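Local coordinates for probable porin (PDB 4FSP), which probably acts as an outer-membrane porin of the OprD family, forming a beta-barrel channel for passive uptake of small solutes, at residues P128-P131 and T132-P135; Y324-F328 and A329-V333. One frame throughout, in Å; residues are numbered along the deposited sequence.

Contact 1. Residues P128-P131 and T132-P135; sequences PKLP and TIQP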
loop_
_atom_site.group_PDB
_atom_site.type_symbol
_atom_site.label_atom_id
_atom_site.label_comp_id
_atom_site.label_asym_id
_atom_site.label_seq_id
_atom_site.Cartn_x
_atom_site.Cartn_y
_atom_site.Cartn_z
ATOM N N PRO A 128 -3.340 5.906 5.738
ATOM C CA PRO A 128 -4.218 5.975 4.557
ATOM C C PRO A 128 -3.933 4.865 3.541
ATOM O O PRO A 128 -2.773 4.475 3.335
ATOM C CB PRO A 128 -3.891 7.346 3.947
ATOM C CG PRO A 128 -3.207 8.126 5.066
ATOM C CD PRO A 128 -2.466 7.088 5.863
ATOM N N LYS A 129 -4.994 4.344 2.932
ATOM C CA LYS A 129 -4.865 3.401 1.827
ATOM C C LYS A 129 -5.510 3.980 0.578
ATOM O O LYS A 129 -6.632 3.618 0.229
ATOM C CB LYS A 129 -5.521 2.062 2.173
ATOM C CG LYS A 129 -4.912 1.354 3.379
ATOM C CD LYS A 129 -5.193 -0.149 3.337
ATOM C CE LYS A 129 -5.034 -0.734 1.918
ATOM N NZ LYS A 129 -3.669 -0.579 1.319
ATOM N N LEU A 130 -4.791 4.864 -0.108
ATOM C CA LEU A 130 -5.344 5.566 -1.273
ATOM C C LEU A 130 -4.403 5.509 -2.481
ATOM O O LEU A 130 -3.189 5.313 -2.325
ATOM C CB LEU A 130 -5.620 7.028 -0.900
ATOM C CG LEU A 130 -6.575 7.275 0.258
ATOM C CD1 LEU A 130 -6.468 8.737 0.683
ATOM C CD2 LEU A 130 -8.004 6.930 -0.169
ATOM N N PRO A 131 -4.950 5.704 -3.693
ATOM C CA PRO A 131 -4.104 5.623 -4.890
ATOM C C PRO A 131 -2.917 6.579 -4.835
ATOM O O PRO A 131 -1.912 6.373 -5.522
ATOM C CB PRO A 131 -5.067 6.040 -6.027
ATOM C CG PRO A 131 -6.426 5.619 -5.532
ATOM C CD PRO A 131 -6.376 5.897 -4.030
ATOM N N THR A 132 -3.033 7.618 -4.016
ATOM C CA THR A 132 -1.989 8.632 -3.908
ATOM C C THR A 132 -1.132 8.433 -2.675
ATOM O O THR A 132 -0.146 9.150 -2.479
ATOM C CB THR A 132 -2.601 10.034 -3.784
ATOM O OG1 THR A 132 -3.487 10.053 -2.659
ATOM C CG2 THR A 132 -3.389 10.386 -5.042
ATOM N N ILE A 133 -1.536 7.494 -1.822
ATOM C CA ILE A 133 -0.771 7.189 -0.623
ATOM C C ILE A 133 -1.176 5.834 -0.042
ATOM O O ILE A 133 -2.282 5.679 0.478
ATOM C CB ILE A 133 -0.866 8.329 0.414
ATOM C CG1 ILE A 133 -0.393 7.842 1.790
ATOM C CG2 ILE A 133 -2.289 8.903 0.454
ATOM C CD1 ILE A 133 -0.282 8.951 2.818
ATOM N N GLN A 134 -0.274 4.860 -0.192
ATOM C CA GLN A 134 -0.460 3.462 0.223
ATOM C C GLN A 134 0.642 3.068 1.213
ATOM O O GLN A 134 1.807 3.367 0.974
ATOM C CB GLN A 134 -0.329 2.535 -0.998
ATOM C CG GLN A 134 -1.471 2.603 -1.975
ATOM C CD GLN A 134 -2.484 1.518 -1.733
ATOM O OE1 GLN A 134 -3.666 1.784 -1.457
ATOM N NE2 GLN A 134 -2.033 0.275 -1.839
ATOM N N PRO A 135 0.287 2.349 2.294
ATOM C CA PRO A 135 1.297 1.960 3.291
ATOM C C PRO A 135 2.387 1.074 2.700
ATOM O O PRO A 135 2.160 0.389 1.693
ATOM C CB PRO A 135 0.494 1.152 4.315
ATOM C CG PRO A 135 -0.718 0.674 3.566
ATOM C CD PRO A 135 -1.025 1.725 2.548
#
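Leu130 and Ile133 are joined by two backbone hydrogen bonds that close a type I beta turn with Pro131 and Thr132 at its corners. Leu130 N donates to Ile133 O at 2.7 Å, nearly straight (168° at the hydrogen). The return bond, from Ile133 N to Leu130 O, spans 2.8 Å and bends to 147°. Together they make one antiparallel hydrogen-bonded pair, a hairpin-like reversal with a single bridge. Pro131 suits the first corner, since its ring restrains phi and its nitrogen has no hydrogen to offer.

Apolar contacts gather on one side of the tip. Ile133 has CG1 anti to its own nitrogen (chi1 164°), which carries CD1 back to the Pro128 ring, 3.8 Å from CG. The other branch, CG2, packs against Leu130 CB at 4.1 Å. Phe145 covers both Pro128 and Ile133, and Leu165 of strand 158-168 adds to the cover over Ile133.

Polar and mixed contacts run along the backbone edge. Gln134 folds back at chi2, bringing CG to 3.2 Å from Leu130 O and setting OE1 over the face of the Lys129-Leu130 peptide, 3.5 Å from Lys129 C, with the amide plane steeply tilted to it. Lys129, bent at its last two torsions, curls in the same direction; NZ ends 3.6 Å from Gln134 OE1, a near approach and not a hydrogen bond. Its methylene chain crosses the Pro135 ring at about a right angle. Pro135 CD also lies 3.4 Å from Pro128 O.

Gln134 pairs through its backbone with Asp300, tying the turn to strand 299-300 in the barrel interior. The chemistry implies a turn fixed by its two backbone bonds and proline rings, with Lys129 adding only van der Waals contact to Gln134 and Pro135.

Contact 2. Residues Y324-F328 and A329-V333; sequences YDCDF and APLGV. With C8E ((hydroxyethyloxy)tri(ethyloxy)octane), chain C; C8E ((hydroxyethyloxy)tri(ethyloxy)octane), chain F.
Asp327 and Ala329 meet through an Asx turn at the end of strand 318-327: Ala329 N donates to Asp327 OD1 at 2.8 Å, approaching from above the carboxylate plane. Asp327 CG is anti to its own nitrogen (chi1 -171°), which sends the carboxylate forward along the chain to reach that N-H. One residue on, Phe328 O collects the next donors. Val333 N reaches it at 2.6 Å, and Gly332 N adds a weak bond at 3.0 Å whose angle is only 120°. Gly332 N also bonds to Ala329 O at 3.0 Å. The 6-to-1 and 5-to-2 pairing, with Gly332 at a positive phi of 143°, resembles a Schellman closure, although no regular helix precedes it.

Side chains fill in around this polar centre. Phe328 CB rests 3.8 Å from Val333 CB where the loop curls back. Leu331, its side chain directed at the strand end, brings CD1 against Asp327 O and, more distantly, to 4.2 Å from Cys326 SG. That sulfur lies over one face of the Phe328 ring, offset toward the rim. The other face takes detergent: C11 of the chain F molecule approaches Phe328 CE1 at 3.6 Å.

Further back, the chain C detergent runs its alkyl chain over the Tyr324 ring, with C5 at 3.8 Å from CZ. Tyr324 OH is hydrogen-bonded to Gln278 OE1, which helps fix that ring. Bound detergent on both aromatics is consistent with a lipid-facing barrel surface.

Strand 318-327 pairs with strands 278-288 and 336-346. Backbone bonds of Asp327 with Gly277 and of Phe328 with Leu336 bind the strand end to its two neighbours, so the turn grows directly from the barrel wall and leads into strand 336-346.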
loop_
_atom_site.group_PDB
_atom_site.type_symbol
_atom_site.label_atom_id
_atom_site.label_comp_id
_atom_site.label_asym_id
_atom_site.label_seq_id
_atom_site.Cartn_x
_atom_site.Cartn_y
_atom_site.Cartn_z
ATOM N N TYR A 324 1.879 -15.775 -11.235
ATOM C CA TYR A 324 1.094 -16.953 -10.939
ATOM C C TYR A 324 0.908 -17.098 -9.436
ATOM O O TYR A 324 1.883 -17.037 -8.682
ATOM C CB TYR A 324 1.798 -18.192 -11.481
ATOM C CG TYR A 324 1.172 -19.484 -11.019
ATOM C CD1 TYR A 324 0.054 -20.001 -11.659
ATOM C CD2 TYR A 324 1.702 -20.196 -9.959
ATOM C CE1 TYR A 324 -0.526 -21.185 -11.253
ATOM C CE2 TYR A 324 1.125 -21.392 -9.544
ATOM C CZ TYR A 324 0.011 -21.880 -10.201
ATOM O OH TYR A 324 -0.582 -23.061 -9.806
ATOM N N ASP A 325 -0.338 -17.294 -9.003
ATOM C CA ASP A 325 -0.630 -17.605 -7.602
ATOM C C ASP A 325 -1.253 -18.981 -7.489
ATOM O O ASP A 325 -1.988 -19.410 -8.383
ATOM C CB ASP A 325 -1.607 -16.598 -6.999
ATOM C CG ASP A 325 -1.037 -15.205 -6.930
ATOM O OD1 ASP A 325 -1.046 -14.492 -7.966
ATOM O OD2 ASP A 325 -0.584 -14.818 -5.835
ATOM N N CYS A 326 -0.967 -19.662 -6.384
ATOM C CA CYS A 326 -1.604 -20.938 -6.079
ATOM C C CYS A 326 -1.930 -21.074 -4.598
ATOM O O CYS A 326 -1.064 -20.875 -3.744
ATOM C CB CYS A 326 -0.728 -22.110 -6.522
ATOM S SG CYS A 326 -1.492 -23.721 -6.228
ATOM N N ASP A 327 -3.190 -21.397 -4.307
ATOM C CA ASP A 327 -3.636 -21.720 -2.956
ATOM C C ASP A 327 -3.741 -23.235 -2.884
ATOM O O ASP A 327 -4.450 -23.851 -3.680
ATOM C CB ASP A 327 -5.009 -21.098 -2.688
ATOM C CG ASP A 327 -5.437 -21.204 -1.224
ATOM O OD1 ASP A 327 -4.852 -22.008 -0.473
ATOM O OD2 ASP A 327 -6.370 -20.478 -0.820
ATOM N N PHE A 328 -3.035 -23.850 -1.944
ATOM C CA PHE A 328 -3.072 -25.301 -1.861
ATOM C C PHE A 328 -4.223 -25.767 -0.981
ATOM O O PHE A 328 -4.344 -26.951 -0.680
ATOM C CB PHE A 328 -1.720 -25.857 -1.399
ATOM C CG PHE A 328 -0.593 -25.535 -2.342
ATOM C CD1 PHE A 328 -0.383 -26.299 -3.481
ATOM C CD2 PHE A 328 0.241 -24.451 -2.107
ATOM C CE1 PHE A 328 0.648 -25.995 -4.367
ATOM C CE2 PHE A 328 1.277 -24.142 -2.988
ATOM C CZ PHE A 328 1.479 -24.918 -4.122
ATOM N N ALA A 329 -5.086 -24.833 -0.593
ATOM C CA ALA A 329 -6.217 -25.169 0.271
ATOM C C ALA A 329 -7.246 -26.090 -0.400
ATOM O O ALA A 329 -7.414 -27.235 0.031
ATOM C CB ALA A 329 -6.875 -23.909 0.864
ATOM N N PRO A 330 -7.915 -25.626 -1.480
ATOM C CA PRO A 330 -8.918 -26.539 -2.038
ATOM C C PRO A 330 -8.269 -27.667 -2.833
ATOM O O PRO A 330 -8.918 -28.279 -3.679
ATOM C CB PRO A 330 -9.731 -25.633 -2.964
ATOM C CG PRO A 330 -8.752 -24.620 -3.433
ATOM C CD PRO A 330 -7.782 -24.400 -2.295
ATOM N N LEU A 331 -6.997 -27.930 -2.555
ATOM C CA LEU A 331 -6.272 -29.011 -3.195
ATOM C C LEU A 331 -5.779 -29.996 -2.142
ATOM O O LEU A 331 -5.399 -31.118 -2.462
ATOM C CB LEU A 331 -5.110 -28.443 -4.006
ATOM C CG LEU A 331 -5.552 -27.367 -5.007
ATOM C CD1 LEU A 331 -4.359 -26.676 -5.653
ATOM C CD2 LEU A 331 -6.472 -27.957 -6.069
ATOM N N GLY A 332 -5.800 -29.571 -0.881
ATOM C CA GLY A 332 -5.491 -30.463 0.223
ATOM C C GLY A 332 -4.721 -29.858 1.384
ATOM O O GLY A 332 -4.796 -30.363 2.502
ATOM N N VAL A 333 -3.982 -28.780 1.127
ATOM C CA VAL A 333 -3.078 -28.200 2.125
ATOM C C VAL A 333 -3.452 -26.758 2.492
ATOM O O VAL A 333 -2.797 -25.802 2.058
ATOM C CB VAL A 333 -1.622 -28.227 1.616
ATOM C CG1 VAL A 333 -0.644 -28.112 2.771
ATOM C CG2 VAL A 333 -1.357 -29.504 0.824
HETATM C C1 C8E C . 5.345 -21.316 -12.258
HETATM C C2 C8E C . 4.162 -21.611 -13.176
HETATM C C3 C8E C . 3.303 -22.738 -12.612
HETATM C C4 C8E C . 2.039 -22.970 -13.438
HETATM C C5 C8E C . 1.242 -24.184 -12.953
HETATM C C6 C8E C . -0.127 -24.189 -13.618
HETATM C C7 C8E C . -0.941 -25.465 -13.422
HETATM C C8 C8E C . -2.244 -25.297 -14.201
HETATM O O9 C8E C . -2.899 -26.513 -14.495
HETATM C C10 C8E C . -4.085 -26.666 -13.750
HETATM C C11 C8E C . -5.298 -26.283 -14.595
HETATM O O12 C8E C . -6.357 -25.904 -13.738
HETATM C C7 C8E F . 6.998 -25.237 -3.436
HETATM C C8 C8E F . 5.530 -25.586 -3.662
HETATM O O9 C8E F . 5.270 -26.965 -3.453
HETATM C C10 C8E F . 4.302 -27.198 -2.448
HETATM C C11 C8E F . 3.186 -28.082 -3.004
HETATM O O12 C8E F . 3.136 -29.365 -2.409
HETATM C C13 C8E F . 1.813 -29.815 -2.173
HETATM C C14 C8E F . 1.788 -31.013 -1.223
HETATM O O15 C8E F . 1.264 -32.148 -1.890
HETATM C C16 C8E F . 1.076 -33.306 -1.091
HETATM C C17 C8E F . 0.529 -32.974 0.293
HETATM O O18 C8E F . -0.878 -33.066 0.265
HETATM C C19 C8E F . -1.327 -34.392 0.433
HETATM C C20 C8E F . -2.393 -34.425 1.522
#

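Contact 1 is partly buried close to the centre of the molecule, whereas contact 2 lies on the surface; their centres are 30 Å apart, and their nearest atoms, about 16 Å apart, do not touch. They share no element: 128-135 belongs to a segment folded into the barrel and paired with strand 299-300, while 324-333 ends a wall strand and starts the turn to strand 336-346. Both reverse the chain with backbone bonds. Inside, prolines stiffen a two-bond turn covered by protein side chains. At the wall, an aspartate and a glycine shape the turn, and detergent covers aromatic faces, as befits a membrane-embedded barrel.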